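Local coordinates for geranyltranstransferase (PDB 3LOM) that transfers a geranyl group to isopentenyl diphosphate in isoprenoid biosynthesis, probably yielding farnesyl diphosphate with the help of magnesium, at the interface of chains A and B. Residues are numbered along the deposited sequence; one frame, centred on the assembly and turned at random. Chains: chain A/B, Geranyltranstransferase.

The interface of chains A and B. Residues chain A 128, 148-149, 152-153, 155; chain B 125, 128-129, 132-133.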
# COMPACT_ATOMS: atom_id res chain seq x y z
N ILE A 128 4.46 -2.53 -4.92
CA ILE A 128 3.49 -3.29 -5.72
C ILE A 128 3.57 -2.94 -7.21
O ILE A 128 3.52 -3.85 -8.04
CB ILE A 128 2.06 -3.12 -5.14
CG1 ILE A 128 2.03 -3.65 -3.71
CG2 ILE A 128 1.02 -3.83 -5.99
CD1 ILE A 128 1.06 -2.91 -2.81
N THR A 148 3.21 -11.25 -5.49
CA THR A 148 2.67 -10.01 -4.93
C THR A 148 1.73 -10.32 -3.76
O THR A 148 1.66 -9.56 -2.79
CB THR A 148 1.97 -9.17 -6.02
OG1 THR A 148 2.79 -9.15 -7.20
CG2 THR A 148 1.76 -7.73 -5.55
N GLN A 149 1.03 -11.46 -3.86
CA GLN A 149 0.19 -12.00 -2.78
C GLN A 149 0.98 -12.19 -1.49
O GLN A 149 0.53 -11.76 -0.43
CB GLN A 149 -0.43 -13.34 -3.21
CG GLN A 149 -1.69 -13.73 -2.46
CD GLN A 149 -2.96 -13.39 -3.22
OE1 GLN A 149 -3.65 -12.42 -2.90
NE2 GLN A 149 -3.28 -14.19 -4.24
N VAL A 152 1.87 -8.68 0.18
CA VAL A 152 0.68 -7.99 0.60
C VAL A 152 -0.07 -8.72 1.76
O VAL A 152 -0.68 -8.06 2.61
CB VAL A 152 -0.17 -7.69 -0.67
CG1 VAL A 152 -1.61 -8.01 -0.49
CG2 VAL A 152 0.02 -6.22 -1.08
N ASN A 153 0.03 -10.05 1.82
CA ASN A 153 -0.48 -10.82 2.97
C ASN A 153 0.38 -10.58 4.20
O ASN A 153 -0.14 -10.48 5.31
CB ASN A 153 -0.54 -12.33 2.68
CG ASN A 153 -1.67 -12.72 1.72
OD1 ASN A 153 -1.72 -13.85 1.23
ND2 ASN A 153 -2.59 -11.80 1.46
N SER A 155 2.32 -7.95 4.81
CA SER A 155 2.44 -6.52 5.15
C SER A 155 1.14 -5.93 5.67
O SER A 155 1.13 -4.89 6.33
CB SER A 155 2.89 -5.72 3.93
OG SER A 155 1.84 -5.64 2.98
N ALA B 125 -3.13 -1.95 1.52
CA ALA B 125 -2.72 -3.34 1.29
C ALA B 125 -3.89 -4.28 1.04
O ALA B 125 -3.83 -5.10 0.11
CB ALA B 125 -1.88 -3.86 2.45
N ILE B 128 -5.29 -4.40 -2.43
CA ILE B 128 -4.45 -5.17 -3.34
C ILE B 128 -4.70 -6.66 -3.12
O ILE B 128 -4.88 -7.41 -4.09
CB ILE B 128 -2.93 -4.84 -3.18
CG1 ILE B 128 -2.68 -3.32 -3.24
CG2 ILE B 128 -2.07 -5.61 -4.18
CD1 ILE B 128 -3.25 -2.60 -4.45
N GLU B 129 -4.74 -7.08 -1.85
CA GLU B 129 -5.06 -8.46 -1.47
C GLU B 129 -6.36 -8.93 -2.10
O GLU B 129 -6.40 -10.01 -2.69
CB GLU B 129 -5.14 -8.60 0.05
CG GLU B 129 -5.35 -10.03 0.54
CD GLU B 129 -5.31 -10.15 2.05
OE1 GLU B 129 -6.18 -10.85 2.62
OE2 GLU B 129 -4.40 -9.55 2.68
N LEU B 132 -6.03 -9.46 -6.01
CA LEU B 132 -5.21 -10.62 -6.32
C LEU B 132 -5.84 -11.98 -5.93
O LEU B 132 -5.73 -12.93 -6.71
CB LEU B 132 -3.82 -10.47 -5.70
CG LEU B 132 -2.93 -9.28 -6.06
CD1 LEU B 132 -1.63 -9.42 -5.31
CD2 LEU B 132 -2.67 -9.13 -7.56
N MET B 133 -6.50 -12.06 -4.77
CA MET B 133 -7.06 -13.34 -4.33
C MET B 133 -8.46 -13.63 -4.91
O MET B 133 -8.75 -14.77 -5.27
CB MET B 133 -6.97 -13.55 -2.80
CG MET B 133 -8.01 -12.84 -1.94
SD MET B 133 -7.91 -13.29 -0.18
CE MET B 133 -9.37 -12.46 0.46
O HOH W 1 -3.31 -7.03 2.85
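A:Val152 and its neighbours on helix 141-155 meet B:Glu129 and B:Ile128 on helix 113-134, part of the two-fold helix-to-helix interface of the all-alpha polyprenyl synthase fold. Family members are typically homodimers, and this contact probably belongs to such an assembly. It illustrates how an apolar seam between helices can carry a polar border. The branches of A:Val152 divide their work: CG1 presses on the backbone turn, 3.6 Å from B:Glu129 CA, while CG2 meets the CG2 methyl of B:Ile128 at 3.8 Å, their side chains crossing nearly at right angles. Beside this crossing, the two copies of Ile128 touch obliquely, the CD1 tip of A:Ile128 lying 3.8 Å from CG1 of B:Ile128. Farther along the B helix, B:Leu132 extends its CD1 methyl to CB of A:Thr148, 3.7 Å away, coming across the threonine at about a right angle.

A:Gln149 runs past B:Leu132 in the opposite direction. Its chain, bent at chi2 (98°), lays the terminal amide along the B helix, where OE1 comes within 3.4 Å of B:Leu132 CB and also approaches the backbone N of B:Met133. At the polar border, B:Glu129 reaches out with CG anti to its backbone N (chi1 -175°) and the rest of the chain extended. The A:Asn153 amide nitrogen ND2 lies 3.1 Å from B:Glu129 carboxylate oxygen OE2, a pair that can hydrogen-bond, yet ND2 sits over the carboxylate face rather than in its plane, which would leave the bond poorly directed; the amide and carboxylate planes are 83° apart. A water 2.8 Å from both B:Glu129 OE2 and the carbonyl O of A:Val152 bridges the two.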